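Dot/Icm T4SS effector (Legionella pneumophila, PDB 6VVE) is a Legionella effector kinase, activated by host inositol hexakisphosphate, that probably transfers phosphate from ATP to a target in the host cell. Local coordinates at residues P16-S20 with L132-K136; M51-H55 with T88-A92; F128-L132 with F143-I148. All blocks are in the same frame, centred on the assembly; numbering follows the deposited sequence.

Contact 1: P16-S20 with L132-K136; sequences PHYLS and LWNIK. With IHP (inositol hexakisphosphate), chain B.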
loop_
_atom_site.group_PDB
_atom_site.type_symbol
_atom_site.label_atom_id
_atom_site.label_comp_id
_atom_site.label_asym_id
_atom_site.label_seq_id
_atom_site.Cartn_x
_atom_site.Cartn_y
_atom_site.Cartn_z
ATOM N N PRO A 16 20.304 7.887 12.621
ATOM C CA PRO A 16 20.442 9.331 12.355
ATOM C C PRO A 16 20.240 9.704 10.893
ATOM O O PRO A 16 19.965 10.874 10.598
ATOM C CB PRO A 16 21.876 9.646 12.815
ATOM C CG PRO A 16 22.217 8.560 13.781
ATOM C CD PRO A 16 21.501 7.325 13.270
ATOM N N HIS A 17 20.370 8.757 9.973
ATOM C CA HIS A 17 20.176 9.023 8.558
ATOM C C HIS A 17 18.717 8.935 8.127
ATOM O O HIS A 17 18.436 9.091 6.930
ATOM C CB HIS A 17 21.000 8.041 7.722
ATOM C CG HIS A 17 22.474 8.166 7.917
ATOM N ND1 HIS A 17 23.370 7.237 7.434
ATOM C CD2 HIS A 17 23.213 9.110 8.546
ATOM C CE1 HIS A 17 24.597 7.608 7.752
ATOM N NE2 HIS A 17 24.529 8.741 8.426
ATOM N N TYR A 18 17.790 8.687 9.061
ATOM C CA TYR A 18 16.401 8.449 8.687
ATOM C C TYR A 18 15.404 9.030 9.686
ATOM O O TYR A 18 14.335 9.515 9.293
ATOM C CB TYR A 18 16.159 6.937 8.523
ATOM C CG TYR A 18 16.882 6.333 7.341
ATOM C CD1 TYR A 18 16.448 6.579 6.044
ATOM C CD2 TYR A 18 18.002 5.532 7.517
ATOM C CE1 TYR A 18 17.113 6.033 4.947
ATOM C CE2 TYR A 18 18.670 4.982 6.438
ATOM C CZ TYR A 18 18.215 5.233 5.152
ATOM O OH TYR A 18 18.887 4.701 4.070
ATOM N N LEU A 19 15.740 8.999 10.972
ATOM C CA LEU A 19 14.808 9.394 12.011
ATOM C C LEU A 19 15.460 10.408 12.935
ATOM O O LEU A 19 16.682 10.562 12.962
ATOM C CB LEU A 19 14.330 8.181 12.826
ATOM C CG LEU A 19 13.570 7.102 12.057
ATOM C CD1 LEU A 19 13.402 5.848 12.908
ATOM C CD2 LEU A 19 12.221 7.619 11.606
ATOM N N SER A 20 14.620 11.094 13.706
ATOM C CA SER A 20 15.114 12.039 14.699
ATOM C C SER A 20 15.951 11.317 15.749
ATOM O O SER A 20 15.692 10.160 16.099
ATOM C CB SER A 20 13.948 12.765 15.368
ATOM O OG SER A 20 12.990 11.834 15.841
ATOM N N LEU A 132 12.133 4.265 2.968
ATOM C CA LEU A 132 12.464 5.340 3.895
ATOM C C LEU A 132 13.186 6.464 3.165
ATOM O O LEU A 132 13.920 6.233 2.197
ATOM C CB LEU A 132 13.341 4.838 5.049
ATOM C CG LEU A 132 12.761 3.700 5.883
ATOM C CD1 LEU A 132 13.819 3.156 6.843
ATOM C CD2 LEU A 132 11.529 4.160 6.638
ATOM N N TRP A 133 12.969 7.686 3.649
ATOM C CA TRP A 133 13.618 8.867 3.108
ATOM C C TRP A 133 14.961 9.051 3.808
ATOM O O TRP A 133 15.014 9.183 5.037
ATOM C CB TRP A 133 12.742 10.102 3.306
ATOM C CG TRP A 133 11.537 10.139 2.430
ATOM C CD1 TRP A 133 10.264 9.777 2.767
ATOM C CD2 TRP A 133 11.487 10.565 1.063
ATOM N NE1 TRP A 133 9.426 9.955 1.691
ATOM C CE2 TRP A 133 10.149 10.441 0.635
ATOM C CE3 TRP A 133 12.439 11.041 0.163
ATOM C CZ2 TRP A 133 9.745 10.770 -0.656
ATOM C CZ3 TRP A 133 12.032 11.376 -1.120
ATOM C CH2 TRP A 133 10.697 11.237 -1.515
ATOM N N ASN A 134 16.035 9.054 3.027
ATOM C CA ASN A 134 17.366 9.322 3.554
ATOM C C ASN A 134 17.554 10.828 3.671
ATOM O O ASN A 134 17.380 11.565 2.688
ATOM C CB ASN A 134 18.429 8.710 2.647
ATOM C CG ASN A 134 19.803 8.705 3.291
ATOM O OD1 ASN A 134 20.405 9.761 3.516
ATOM N ND2 ASN A 134 20.311 7.514 3.587
ATOM N N ILE A 135 17.918 11.286 4.868
ATOM C CA ILE A 135 17.922 12.714 5.158
ATOM C C ILE A 135 19.237 13.164 5.777
ATOM O O ILE A 135 19.304 14.233 6.400
ATOM C CB ILE A 135 16.744 13.066 6.094
ATOM C CG1 ILE A 135 16.922 12.334 7.432
ATOM C CG2 ILE A 135 15.426 12.702 5.450
ATOM C CD1 ILE A 135 15.765 12.488 8.379
ATOM N N LYS A 136 20.293 12.369 5.607
ATOM C CA LYS A 136 21.577 12.757 6.190
ATOM C C LYS A 136 22.105 14.030 5.534
ATOM O O LYS A 136 22.877 14.773 6.144
ATOM C CB LYS A 136 22.590 11.619 6.076
ATOM C CG LYS A 136 22.999 11.230 4.662
ATOM C CD LYS A 136 23.670 9.860 4.678
ATOM C CE LYS A 136 24.165 9.459 3.293
ATOM N NZ LYS A 136 24.810 8.113 3.301
HETATM C C1 IHP B . 24.858 2.123 0.628
HETATM C C2 IHP B . 26.311 2.624 0.586
HETATM C C3 IHP B . 26.438 4.023 1.192
HETATM C C4 IHP B . 25.899 4.045 2.628
HETATM C C5 IHP B . 24.408 3.654 2.634
HETATM C C6 IHP B . 24.182 2.284 1.998
HETATM O O11 IHP B . 24.844 0.743 0.315
HETATM P P1 IHP B . 24.250 0.270 -1.131
HETATM O O21 IHP B . 23.355 -0.930 -0.937
HETATM O O31 IHP B . 23.480 1.403 -1.769
HETATM O O41 IHP B . 25.413 -0.112 -2.044
HETATM O O12 IHP B . 26.711 2.655 -0.763
HETATM P P2 IHP B . 28.117 1.902 -1.192
HETATM O O22 IHP B . 28.646 1.106 -0.027
HETATM O O32 IHP B . 27.842 0.980 -2.345
HETATM O O42 IHP B . 29.126 2.947 -1.590
HETATM O O13 IHP B . 25.670 4.901 0.420
HETATM P P3 IHP B . 26.269 6.365 -0.017
HETATM O O23 IHP B . 27.761 6.418 0.266
HETATM O O33 IHP B . 26.018 6.564 -1.507
HETATM O O43 IHP B . 25.568 7.465 0.750
HETATM O O14 IHP B . 26.045 5.322 3.167
HETATM P P4 IHP B . 26.738 5.437 4.659
HETATM O O24 IHP B . 28.144 4.899 4.619
HETATM O O34 IHP B . 25.931 4.602 5.639
HETATM O O44 IHP B . 26.760 6.880 5.100
HETATM O O15 IHP B . 23.950 3.613 3.951
HETATM P P5 IHP B . 22.870 4.739 4.450
HETATM O O25 IHP B . 23.114 5.051 5.913
HETATM O O35 IHP B . 23.017 6.002 3.644
HETATM O O45 IHP B . 21.473 4.186 4.267
HETATM O O16 IHP B . 22.794 2.095 1.812
HETATM P P6 IHP B . 22.004 0.971 2.724
HETATM O O26 IHP B . 21.176 0.076 1.827
HETATM O O36 IHP B . 23.001 0.136 3.488
HETATM O O46 IHP B . 21.104 1.700 3.701
#
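The inositol hexakisphosphate pocket is built here from the loop after strand 12-13, with His17 and Tyr18, and from edge strand 132-134 with the two residues that follow. Lys136 CD sits over the centre of one face of the His17 ring, 3.7 Å from its centroid, in a CH-pi contact. From there the extended lysine chain carries NZ in among the phosphate oxygens, where it bonds IHP O35, O43 and O44. The same His17 ring gives ND1 to IHP O25 in a nearly straight bond of 2.7 Å. One phosphate thus takes bonds from both segments, since O25, O35 and O45 all belong to P5. Tyr18 OH donates to IHP O45 at 2.6 Å and weakly accepts from Asn134 ND2 at 3.2 Å. That amide also reaches IHP O35 by a weak bond, its plane 75° from the tyrosine ring.

Strand 132-134 is the outermost strand of the kinase's five-stranded antiparallel sheet, so the loop packs along a sheet edge. Ile135 N donates to His17 O at 3.1 Å, joining the loop to the residues after the strand. Behind the pocket Tyr18 CD1 lies 3.7 Å from Leu132 CB, while Trp133 O approaches the tyrosine ring at its edge. Ile135 CD1 packs against Tyr18 O at 3.4 Å. Asn109 of helix 102-121 bonds both Tyr18 O and Trp133 N.

Contact 2: M51-H55 with T88-A92; sequences MWKSH and TEDKA. With IHP (inositol hexakisphosphate), chain B.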
loop_
_atom_site.group_PDB
_atom_site.type_symbol
_atom_site.label_atom_id
_atom_site.label_comp_id
_atom_site.label_asym_id
_atom_site.label_seq_id
_atom_site.Cartn_x
_atom_site.Cartn_y
_atom_site.Cartn_z
HETATM N N MSE A 51 13.385 -3.795 5.598
HETATM C CA MSE A 51 13.123 -2.660 4.708
HETATM C C MSE A 51 13.675 -2.895 3.294
HETATM O O MSE A 51 12.943 -2.742 2.321
HETATM C CB MSE A 51 13.713 -1.376 5.296
HETATM C CG MSE A 51 13.190 -1.005 6.686
HETATM SE SE MSE A 51 11.245 -0.769 6.817
HETATM C CE MSE A 51 10.950 0.494 5.381
ATOM N N TRP A 52 14.948 -3.269 3.180
ATOM C CA TRP A 52 15.543 -3.561 1.879
ATOM C C TRP A 52 16.884 -4.258 2.085
ATOM O O TRP A 52 17.402 -4.339 3.204
ATOM C CB TRP A 52 15.720 -2.289 1.037
ATOM C CG TRP A 52 16.612 -1.249 1.658
ATOM C CD1 TRP A 52 17.979 -1.252 1.695
ATOM C CD2 TRP A 52 16.194 -0.047 2.318
ATOM N NE1 TRP A 52 18.433 -0.127 2.347
ATOM C CE2 TRP A 52 17.357 0.626 2.740
ATOM C CE3 TRP A 52 14.944 0.521 2.604
ATOM C CZ2 TRP A 52 17.311 1.835 3.429
ATOM C CZ3 TRP A 52 14.898 1.723 3.281
ATOM C CH2 TRP A 52 16.077 2.368 3.685
ATOM N N LYS A 53 17.443 -4.758 0.978
ATOM C CA LYS A 53 18.745 -5.410 0.979
ATOM C C LYS A 53 19.825 -4.388 0.649
ATOM O O LYS A 53 19.633 -3.521 -0.205
ATOM C CB LYS A 53 18.775 -6.559 -0.030
ATOM C CG LYS A 53 20.072 -7.369 -0.024
ATOM C CD LYS A 53 19.922 -8.669 -0.814
ATOM C CE LYS A 53 21.204 -9.503 -0.796
ATOM N NZ LYS A 53 21.350 -10.299 0.455
ATOM N N SER A 54 20.960 -4.497 1.332
ATOM C CA SER A 54 22.044 -3.533 1.232
ATOM C C SER A 54 23.283 -4.167 0.613
ATOM O O SER A 54 23.576 -5.342 0.849
ATOM C CB SER A 54 22.394 -2.972 2.618
ATOM O OG SER A 54 23.664 -2.333 2.625
ATOM N N HIS A 55 24.011 -3.372 -0.174
ATOM C CA HIS A 55 25.287 -3.777 -0.747
ATOM C C HIS A 55 26.448 -2.956 -0.194
ATOM O O HIS A 55 27.505 -2.876 -0.826
ATOM C CB HIS A 55 25.243 -3.665 -2.272
ATOM C CG HIS A 55 24.358 -4.676 -2.927
ATOM N ND1 HIS A 55 24.823 -5.579 -3.856
ATOM C CD2 HIS A 55 23.035 -4.930 -2.787
ATOM C CE1 HIS A 55 23.826 -6.346 -4.262
ATOM N NE2 HIS A 55 22.729 -5.972 -3.628
ATOM N N THR A 88 21.126 -0.233 -6.585
ATOM C CA THR A 88 21.732 -1.549 -6.715
ATOM C C THR A 88 20.726 -2.464 -7.402
ATOM O O THR A 88 19.601 -2.061 -7.713
ATOM C CB THR A 88 22.155 -2.124 -5.356
ATOM O OG1 THR A 88 20.989 -2.419 -4.578
ATOM C CG2 THR A 88 23.033 -1.133 -4.602
ATOM N N GLU A 89 21.122 -3.718 -7.628
ATOM C CA GLU A 89 20.207 -4.670 -8.249
ATOM C C GLU A 89 18.994 -4.958 -7.369
ATOM O O GLU A 89 17.987 -5.476 -7.865
ATOM C CB GLU A 89 20.941 -5.974 -8.572
ATOM C CG GLU A 89 21.207 -6.867 -7.370
ATOM C CD GLU A 89 22.051 -8.083 -7.717
ATOM O OE1 GLU A 89 21.935 -8.588 -8.857
ATOM O OE2 GLU A 89 22.841 -8.525 -6.855
ATOM N N ASP A 90 19.065 -4.628 -6.079
ATOM C CA ASP A 90 18.011 -4.945 -5.130
ATOM C C ASP A 90 17.330 -3.716 -4.546
ATOM O O ASP A 90 16.358 -3.869 -3.792
ATOM C CB ASP A 90 18.573 -5.791 -3.973
ATOM C CG ASP A 90 19.166 -7.104 -4.443
ATOM O OD1 ASP A 90 18.477 -7.831 -5.183
ATOM O OD2 ASP A 90 20.323 -7.401 -4.081
ATOM N N LYS A 91 17.799 -2.511 -4.866
ATOM C CA LYS A 91 17.310 -1.309 -4.208
ATOM C C LYS A 91 17.083 -0.195 -5.214
ATOM O O LYS A 91 17.972 0.110 -6.019
ATOM C CB LYS A 91 18.303 -0.844 -3.130
ATOM C CG LYS A 91 17.852 0.372 -2.351
ATOM C CD LYS A 91 18.787 0.665 -1.192
ATOM C CE LYS A 91 20.152 1.119 -1.677
ATOM N NZ LYS A 91 21.034 1.522 -0.549
ATOM N N ALA A 92 15.898 0.410 -5.153
ATOM C CA ALA A 92 15.543 1.565 -5.966
ATOM C C ALA A 92 15.720 2.849 -5.156
ATOM O O ALA A 92 15.740 2.832 -3.923
ATOM C CB ALA A 92 14.099 1.453 -6.463
HETATM C C1 IHP B . 24.858 2.123 0.628
HETATM C C2 IHP B . 26.311 2.624 0.586
HETATM C C3 IHP B . 26.438 4.023 1.192
HETATM C C4 IHP B . 25.899 4.045 2.628
HETATM C C5 IHP B . 24.408 3.654 2.634
HETATM C C6 IHP B . 24.182 2.284 1.998
HETATM O O11 IHP B . 24.844 0.743 0.315
HETATM P P1 IHP B . 24.250 0.270 -1.131
HETATM O O21 IHP B . 23.355 -0.930 -0.937
HETATM O O31 IHP B . 23.480 1.403 -1.769
HETATM O O41 IHP B . 25.413 -0.112 -2.044
HETATM O O12 IHP B . 26.711 2.655 -0.763
HETATM P P2 IHP B . 28.117 1.902 -1.192
HETATM O O22 IHP B . 28.646 1.106 -0.027
HETATM O O32 IHP B . 27.842 0.980 -2.345
HETATM O O42 IHP B . 29.126 2.947 -1.590
HETATM O O13 IHP B . 25.670 4.901 0.420
HETATM P P3 IHP B . 26.269 6.365 -0.017
HETATM O O23 IHP B . 27.761 6.418 0.266
HETATM O O33 IHP B . 26.018 6.564 -1.507
HETATM O O43 IHP B . 25.568 7.465 0.750
HETATM O O14 IHP B . 26.045 5.322 3.167
HETATM P P4 IHP B . 26.738 5.437 4.659
HETATM O O24 IHP B . 28.144 4.899 4.619
HETATM O O34 IHP B . 25.931 4.602 5.639
HETATM O O44 IHP B . 26.760 6.880 5.100
HETATM O O15 IHP B . 23.950 3.613 3.951
HETATM P P5 IHP B . 22.870 4.739 4.450
HETATM O O25 IHP B . 23.114 5.051 5.913
HETATM O O35 IHP B . 23.017 6.002 3.644
HETATM O O45 IHP B . 21.473 4.186 4.267
HETATM O O16 IHP B . 22.794 2.095 1.812
HETATM P P6 IHP B . 22.004 0.971 2.724
HETATM O O26 IHP B . 21.176 0.076 1.827
HETATM O O36 IHP B . 23.001 0.136 3.488
HETATM O O46 IHP B . 21.104 1.700 3.701
HETATM O O HOH W 1 15.709 -4.770 -1.359
HETATM O O HOH W 2 21.112 -2.346 -1.833
#
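Lys91 CG stands opposite the backbone N (chi1 -178°), and a bend at chi3 turns the chain across the five-membered ring of Trp52 and brings NZ to the phosphates. Trp52 turns its ring to this lysine with CG set between the backbone N and the carbonyl carbon (chi1 60°). The CH-pi distance from Lys91 CD to the centroid of that ring is 3.8 Å. Both side chains end on one oxygen: Trp52 NE1 gives its N-H to IHP O26 at 2.8 Å, and Lys91 NZ bonds O26 as well as O31. The ring edge of Trp52 therefore faces the ligand while its face carries the lysine chain.

His55 makes the second link. Its NE2 donates to Asp90 OD2 at 2.8 Å. The bond is nearly straight and lies in the ring plane, but it meets the carboxylate on its anti side, tilted 25° out of the carboxylate plane. Glu89 OE2 is also near the ring edge, 3.5 Å from His55 CE1. The two acidic groups could favour a positive charge on the imidazole. Thr88 CB covers one face of the ring, offset toward the rim. Thr88 OG1 accepts from Asp90 N, an ST turn. The aliphatic part of Lys53 runs beside Asp90, with CD 3.5 Å from Asp90 OD2.

Two waters bridge the segments. One joins Lys53 N to Asp90 O. The other links Lys53 O, Thr88 OG1 and IHP O21. His55 N reaches the same O21 at 2.6 Å, and Ser54 OG bonds O36. A classic beta bulge at Met51 and Trp52, opposite Val35, precedes this end of strand 44-53. Strand end and the Thr88-Lys91 hairpin turn form one wall of the inositol hexakisphosphate pocket.

Contact 3: F128-L132 with F143-I148; sequences FVLGL and FYMPKI. With ADP (adenosine-5'-diphosphate), chain C.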
loop_
_atom_site.group_PDB
_atom_site.type_symbol
_atom_site.label_atom_id
_atom_site.label_comp_id
_atom_site.label_asym_id
_atom_site.label_seq_id
_atom_site.Cartn_x
_atom_site.Cartn_y
_atom_site.Cartn_z
ATOM N N PHE A 128 3.182 -4.587 -0.982
ATOM C CA PHE A 128 3.374 -3.145 -0.950
ATOM C C PHE A 128 4.862 -2.839 -0.850
ATOM O O PHE A 128 5.598 -3.511 -0.122
ATOM C CB PHE A 128 2.623 -2.518 0.231
ATOM C CG PHE A 128 1.167 -2.881 0.280
ATOM C CD1 PHE A 128 0.755 -4.066 0.881
ATOM C CD2 PHE A 128 0.209 -2.056 -0.285
ATOM C CE1 PHE A 128 -0.588 -4.409 0.918
ATOM C CE2 PHE A 128 -1.130 -2.398 -0.249
ATOM C CZ PHE A 128 -1.528 -3.580 0.355
ATOM N N VAL A 129 5.310 -1.827 -1.583
ATOM C CA VAL A 129 6.735 -1.478 -1.660
ATOM C C VAL A 129 6.883 -0.194 -0.845
ATOM O O VAL A 129 6.801 0.919 -1.351
ATOM C CB VAL A 129 7.221 -1.320 -3.087
ATOM C CG1 VAL A 129 8.672 -0.857 -3.097
ATOM C CG2 VAL A 129 7.065 -2.613 -3.853
ATOM N N LEU A 130 7.196 -0.353 0.444
ATOM C CA LEU A 130 7.487 0.788 1.300
ATOM C C LEU A 130 9.000 1.006 1.381
ATOM O O LEU A 130 9.804 0.193 0.904
ATOM C CB LEU A 130 6.893 0.585 2.694
ATOM C CG LEU A 130 5.367 0.663 2.768
ATOM C CD1 LEU A 130 4.859 0.301 4.164
ATOM C CD2 LEU A 130 4.891 2.056 2.385
ATOM N N GLY A 131 9.380 2.118 1.998
ATOM C CA GLY A 131 10.779 2.494 2.062
ATOM C C GLY A 131 10.955 3.642 3.024
ATOM O O GLY A 131 10.053 3.961 3.795
ATOM N N LEU A 132 12.133 4.265 2.968
ATOM C CA LEU A 132 12.464 5.340 3.895
ATOM C C LEU A 132 13.186 6.464 3.165
ATOM O O LEU A 132 13.920 6.233 2.197
ATOM C CB LEU A 132 13.341 4.838 5.049
ATOM C CG LEU A 132 12.761 3.700 5.883
ATOM C CD1 LEU A 132 13.819 3.156 6.843
ATOM C CD2 LEU A 132 11.529 4.160 6.638
ATOM N N PHE A 143 14.536 8.529 -1.539
ATOM C CA PHE A 143 13.702 7.478 -0.965
ATOM C C PHE A 143 14.257 6.125 -1.389
ATOM O O PHE A 143 14.185 5.767 -2.568
ATOM C CB PHE A 143 12.250 7.652 -1.417
ATOM C CG PHE A 143 11.268 6.767 -0.704
ATOM C CD1 PHE A 143 10.849 7.072 0.584
ATOM C CD2 PHE A 143 10.747 5.644 -1.325
ATOM C CE1 PHE A 143 9.942 6.259 1.242
ATOM C CE2 PHE A 143 9.842 4.833 -0.673
ATOM C CZ PHE A 143 9.439 5.136 0.611
ATOM N N TYR A 144 14.798 5.376 -0.426
ATOM C CA TYR A 144 15.265 4.022 -0.688
ATOM C C TYR A 144 14.098 3.045 -0.591
ATOM O O TYR A 144 13.209 3.200 0.254
ATOM C CB TYR A 144 16.348 3.606 0.306
ATOM C CG TYR A 144 17.762 4.033 -0.026
ATOM C CD1 TYR A 144 18.176 4.219 -1.340
ATOM C CD2 TYR A 144 18.693 4.230 0.986
ATOM C CE1 TYR A 144 19.472 4.600 -1.639
ATOM C CE2 TYR A 144 19.998 4.611 0.698
ATOM C CZ TYR A 144 20.379 4.795 -0.616
ATOM O OH TYR A 144 21.670 5.171 -0.901
HETATM N N MSE A 145 14.115 2.025 -1.444
HETATM C CA MSE A 145 13.101 0.970 -1.405
HETATM C C MSE A 145 13.544 -0.246 -2.206
HETATM O O MSE A 145 14.389 -0.135 -3.071
HETATM C CB MSE A 145 11.766 1.486 -1.950
HETATM C CG MSE A 145 11.837 1.911 -3.406
HETATM SE SE MSE A 145 10.165 2.672 -4.059
HETATM C CE MSE A 145 10.942 3.982 -5.297
ATOM N N PRO A 146 12.970 -1.409 -1.900
ATOM C CA PRO A 146 13.299 -2.611 -2.678
ATOM C C PRO A 146 12.987 -2.400 -4.151
ATOM O O PRO A 146 11.924 -1.882 -4.516
ATOM C CB PRO A 146 12.408 -3.700 -2.067
ATOM C CG PRO A 146 12.082 -3.195 -0.669
ATOM C CD PRO A 146 12.037 -1.688 -0.787
ATOM N N LYS A 147 13.932 -2.796 -5.003
ATOM C CA LYS A 147 13.707 -2.767 -6.442
ATOM C C LYS A 147 12.967 -4.032 -6.860
ATOM O O LYS A 147 13.413 -5.149 -6.565
ATOM C CB LYS A 147 15.028 -2.652 -7.200
ATOM C CG LYS A 147 14.920 -3.033 -8.671
ATOM C CD LYS A 147 16.150 -2.621 -9.460
ATOM C CE LYS A 147 16.020 -3.013 -10.936
ATOM N NZ LYS A 147 16.029 -4.493 -11.140
ATOM N N ILE A 148 11.847 -3.855 -7.557
ATOM C CA ILE A 148 11.063 -4.973 -8.066
ATOM C C ILE A 148 11.218 -5.031 -9.581
ATOM O O ILE A 148 11.650 -4.069 -10.227
ATOM C CB ILE A 148 9.579 -4.864 -7.666
ATOM C CG1 ILE A 148 8.964 -3.581 -8.228
ATOM C CG2 ILE A 148 9.447 -4.897 -6.145
ATOM C CD1 ILE A 148 7.525 -3.355 -7.802
HETATM P PB ADP C . 4.270 7.655 -10.375
HETATM O O1B ADP C . 2.901 7.010 -10.463
HETATM O O2B ADP C . 4.991 7.717 -11.696
HETATM O O3B ADP C . 4.309 8.947 -9.577
HETATM P PA ADP C . 6.722 6.696 -9.304
HETATM O O1A ADP C . 7.008 6.171 -7.922
HETATM O O2A ADP C . 7.186 8.075 -9.689
HETATM O O3A ADP C . 5.123 6.610 -9.485
HETATM O "O5'" ADP C . 7.341 5.639 -10.335
HETATM C "C5'" ADP C . 7.577 5.966 -11.695
HETATM C "C4'" ADP C . 8.135 4.762 -12.409
HETATM O "O4'" ADP C . 9.386 4.334 -11.836
HETATM C "C3'" ADP C . 7.191 3.536 -12.371
HETATM O "O3'" ADP C . 6.273 3.501 -13.430
HETATM C "C2'" ADP C . 8.181 2.352 -12.417
HETATM O "O2'" ADP C . 8.392 1.943 -13.755
HETATM C "C1'" ADP C . 9.482 2.904 -11.807
HETATM N N9 ADP C . 9.576 2.402 -10.421
HETATM C C8 ADP C . 9.080 3.030 -9.333
HETATM N N7 ADP C . 9.318 2.303 -8.211
HETATM C C5 ADP C . 9.977 1.195 -8.588
HETATM C C6 ADP C . 10.529 0.010 -7.904
HETATM N N6 ADP C . 10.418 -0.109 -6.568
HETATM N N1 ADP C . 11.150 -0.934 -8.656
HETATM C C2 ADP C . 11.265 -0.813 -9.999
HETATM N N3 ADP C . 10.783 0.244 -10.677
HETATM C C4 ADP C . 10.145 1.261 -10.043
#
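Two backbone hydrogen bonds pair Leu132 with Tyr144. Leu132 N gives to Tyr144 O at 3.1 Å. Tyr144 N returns a bond of 2.9 Å to Leu132 O. They make an antiparallel hydrogen-bonded pair. Two CA-H...O contacts flank it, from Gly131 CA to Tyr144 O and from Phe143 CA to Leu132 O.

The ring of Phe143 packs on the backbone before the pair. Its CG is turned opposite the backbone N (chi1 -170°), which swings the ring back across the glycine. One face covers Leu132 N. Gly131 has no side chain, and Phe143 CZ lies directly on its backbone, 3.2 Å from Gly131 C.

Past the pair, the chain enters the kinase hinge that binds the adenine. Pro146 O accepts from ADP N6 at 3.1 Å, and Ile148 N donates to ADP N1 at 3.2 Å with an N-H...acceptor angle of 164°. These are the two bonds to the adenine edge known from protein kinases.

The apolar contacts centre on Val129. Its CG1 lies 4.0 Å from Met145 SE, a selenomethionine atom, with the two side chains nearly at right angles. Its CG2 meets Ile148 CG2 tip to tip, also at 4.0 Å. Met145 CE approaches ADP N7, and Pro146 CD rests on Leu130 O.

How the contacts relate
The three contacts lie on the same side of the chain's centre. Their centres are about 9 Å (2 and 3), 14 Å (1 and 3) and 16 Å (1 and 2) apart. Along the chain contact 2 is nested inside the loop closed by contact 1. Contact 3 follows contact 2 and shares Leu132 with contact 1. Contacts 1 and 2 join the four-stranded sheet, through strand 44-53 and the loop after strand 12-13, to the five-stranded sheet. There strand 142-146 of contact 3 lies between strands 91-96 and 132-134. Contact 3 holds the ADP adenine and also brings Tyr144 to the inositol hexakisphosphate. The five-stranded sheet thus physically connects both sites, a possible route for activation.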